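Local coordinates for protein CobC (Shigella flexneri 2a, PDB 6NRU) that probably removes the 5'-phosphate from adenosylcobalamin 5'-phosphate and from alpha-ribazole 5'-phosphate, late steps in building the nucleotide loop of vitamin B12, at residues Asp19-Gly24 / Trp90-His95. Residues are numbered along the deposited sequence; the frame is centred on the assembly and turned at random.
Sequences DGLYSG and WEMRHH
Y22 is gripped through its backbone on both sides of its CA. Its N-H runs almost straight (173°) to the carbonyl of R93, with 3.0 Å from Y22 N to R93 O, the donor sitting somewhat above the carbonyl plane. Its own carbonyl takes the amide of M92, a selenomethionine, in the carbonyl plane but along a more bent path, 2.8 Å from M92 N to Y22 O. Both R93 O and M92 N belong to a type II beta turn, W90 to R93, that presents them to the one tyrosine.

Side-chain packing flanks this pair. L21 CG lies anti to its carbonyl carbon (chi1 -58°), and CD2 rests on the R93-H94 peptide, 3.5 Å from H94 N. The Y22 ring brings its CD2 edge to R93 O, in plane at 3.3 Å; further out, F87 meets this ring edge-to-face and the hydroxyl bonds to Y106 OH, as does H95 ND1.

In this histidine phosphatase fold the contact ties the loop after helix 15-18 to the one entering helix 95-101, beside the active site: G24 lies about 4 Å from the side chain of E84, the probable proton donor/acceptor.

Polar groups finish the two ends. E91 reaches out with an extended chain to lay OE2 3.2 Å from G24 CA, where glycine leaves room for it; the same oxygen accepts the amides of H25 and F87, which hold that oxygen in place. H94, its CG anti to the backbone N (chi1 -160°), N-caps helix 95-101 through ND1 to R96 N. D19 O meets the H94 ring at its edge, in plane, 3.3 Å from CD2, and G20 O lies 3.1 Å from the same H94 CD2; both carbonyls belong to the Schellman motif that closes helix 15-18, with G20 as its C-prime residue.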
loop_
_atom_site.group_PDB
_atom_site.type_symbol
_atom_site.label_atom_id
_atom_site.label_comp_id
_atom_site.label_asym_id
_atom_site.label_seq_id
_atom_site.Cartn_x
_atom_site.Cartn_y
_atom_site.Cartn_z
ATOM N N ASP A 19 3.060 0.078 -18.202
ATOM C CA ASP A 19 2.121 0.464 -19.243
ATOM C C ASP A 19 1.188 1.590 -18.820
ATOM O O ASP A 19 0.215 1.867 -19.528
ATOM C CB ASP A 19 1.311 -0.754 -19.682
ATOM C CG ASP A 19 2.189 -1.949 -19.986
ATOM O OD1 ASP A 19 3.406 -1.751 -20.196
ATOM O OD2 ASP A 19 1.670 -3.084 -20.014
ATOM N N GLY A 20 1.463 2.244 -17.692
ATOM C CA GLY A 20 0.664 3.380 -17.258
ATOM C C GLY A 20 -0.807 3.082 -17.073
ATOM O O GLY A 20 -1.645 3.967 -17.279
ATOM N N LEU A 21 -1.146 1.860 -16.684
ATOM C CA LEU A 21 -2.533 1.442 -16.566
ATOM C C LEU A 21 -3.013 1.553 -15.126
ATOM O O LEU A 21 -2.222 1.532 -14.179
ATOM C CB LEU A 21 -2.710 0.003 -17.057
ATOM C CG LEU A 21 -2.290 -0.286 -18.497
ATOM C CD1 LEU A 21 -2.322 -1.783 -18.774
ATOM C CD2 LEU A 21 -3.175 0.465 -19.481
ATOM N N TYR A 22 -4.327 1.683 -14.974
ATOM C CA TYR A 22 -4.945 1.537 -13.665
ATOM C C TYR A 22 -4.833 0.085 -13.224
ATOM O O TYR A 22 -5.140 -0.831 -13.994
ATOM C CB TYR A 22 -6.405 1.974 -13.719
ATOM C CG TYR A 22 -6.581 3.472 -13.776
ATOM C CD1 TYR A 22 -6.764 4.209 -12.613
ATOM C CD2 TYR A 22 -6.555 4.151 -14.989
ATOM C CE1 TYR A 22 -6.923 5.579 -12.655
ATOM C CE2 TYR A 22 -6.713 5.524 -15.042
ATOM C CZ TYR A 22 -6.896 6.232 -13.872
ATOM O OH TYR A 22 -7.053 7.598 -13.912
ATOM N N SER A 23 -4.379 -0.130 -11.990
ATOM C CA SER A 23 -4.110 -1.487 -11.523
ATOM C C SER A 23 -5.315 -2.079 -10.797
ATOM O O SER A 23 -5.928 -3.041 -11.274
ATOM C CB SER A 23 -2.875 -1.492 -10.618
ATOM O OG SER A 23 -2.197 -2.730 -10.712
ATOM N N GLY A 24 -5.663 -1.513 -9.645
ATOM C CA GLY A 24 -6.814 -2.012 -8.913
ATOM C C GLY A 24 -6.591 -3.425 -8.419
ATOM O O GLY A 24 -5.483 -3.812 -8.031
ATOM N N TRP A 90 -12.608 0.003 -14.907
ATOM C CA TRP A 90 -11.468 0.804 -15.336
ATOM C C TRP A 90 -10.125 0.113 -15.135
ATOM O O TRP A 90 -9.094 0.693 -15.490
ATOM C CB TRP A 90 -11.453 2.143 -14.592
ATOM C CG TRP A 90 -12.591 3.045 -14.944
ATOM C CD1 TRP A 90 -13.508 2.864 -15.939
ATOM C CD2 TRP A 90 -12.934 4.278 -14.304
ATOM N NE1 TRP A 90 -14.401 3.907 -15.956
ATOM C CE2 TRP A 90 -14.070 4.788 -14.960
ATOM C CE3 TRP A 90 -12.388 5.000 -13.238
ATOM C CZ2 TRP A 90 -14.674 5.986 -14.584
ATOM C CZ3 TRP A 90 -12.989 6.189 -12.867
ATOM C CH2 TRP A 90 -14.119 6.670 -13.537
ATOM N N GLU A 91 -10.105 -1.095 -14.577
ATOM C CA GLU A 91 -8.843 -1.766 -14.306
ATOM C C GLU A 91 -8.200 -2.253 -15.601
ATOM O O GLU A 91 -8.879 -2.566 -16.582
ATOM C CB GLU A 91 -9.058 -2.936 -13.347
ATOM C CG GLU A 91 -9.867 -2.561 -12.118
ATOM C CD GLU A 91 -9.728 -3.558 -10.986
ATOM O OE1 GLU A 91 -9.641 -4.774 -11.262
ATOM O OE2 GLU A 91 -9.713 -3.123 -9.815
HETATM N N MSE A 92 -6.869 -2.307 -15.590
HETATM C CA MSE A 92 -6.065 -2.669 -16.760
HETATM C C MSE A 92 -6.385 -1.816 -17.984
HETATM O O MSE A 92 -6.354 -2.304 -19.113
HETATM C CB MSE A 92 -6.244 -4.148 -17.104
HETATM C CG MSE A 92 -5.836 -5.083 -15.992
HETATM SE SE MSE A 92 -4.040 -4.682 -15.356
HETATM C CE MSE A 92 -2.997 -5.656 -16.691
ATOM N N ARG A 93 -6.685 -0.538 -17.755
ATOM C CA ARG A 93 -6.995 0.390 -18.830
ATOM C C ARG A 93 -6.291 1.713 -18.565
ATOM O O ARG A 93 -5.965 2.051 -17.423
ATOM C CB ARG A 93 -8.511 0.585 -18.979
ATOM C CG ARG A 93 -9.226 -0.658 -19.495
ATOM C CD ARG A 93 -10.731 -0.589 -19.297
ATOM N NE ARG A 93 -11.366 0.362 -20.204
ATOM C CZ ARG A 93 -12.622 0.781 -20.085
ATOM N NH1 ARG A 93 -13.383 0.332 -19.094
ATOM N NH2 ARG A 93 -13.118 1.653 -20.954
ATOM N N HIS A 94 -6.056 2.461 -19.638
ATOM C CA HIS A 94 -5.224 3.652 -19.592
ATOM C C HIS A 94 -6.069 4.917 -19.499
ATOM O O HIS A 94 -7.230 4.956 -19.913
ATOM C CB HIS A 94 -4.315 3.724 -20.822
ATOM C CG HIS A 94 -3.125 4.615 -20.646
ATOM N ND1 HIS A 94 -3.200 5.987 -20.746
ATOM C CD2 HIS A 94 -1.826 4.329 -20.386
ATOM C CE1 HIS A 94 -2.002 6.509 -20.550
ATOM N NE2 HIS A 94 -1.151 5.524 -20.331
ATOM N N HIS A 95 -5.446 5.967 -18.959
ATOM C CA HIS A 95 -6.123 7.246 -18.772
ATOM C C HIS A 95 -6.621 7.824 -20.094
ATOM O O HIS A 95 -7.748 8.328 -20.170
ATOM C CB HIS A 95 -5.172 8.221 -18.075
ATOM C CG HIS A 95 -5.627 9.646 -18.098
ATOM N ND1 HIS A 95 -6.648 10.114 -17.298
ATOM C CD2 HIS A 95 -5.191 10.710 -18.813
ATOM C CE1 HIS A 95 -6.826 11.404 -17.525
ATOM N NE2 HIS A 95 -5.955 11.789 -18.440
#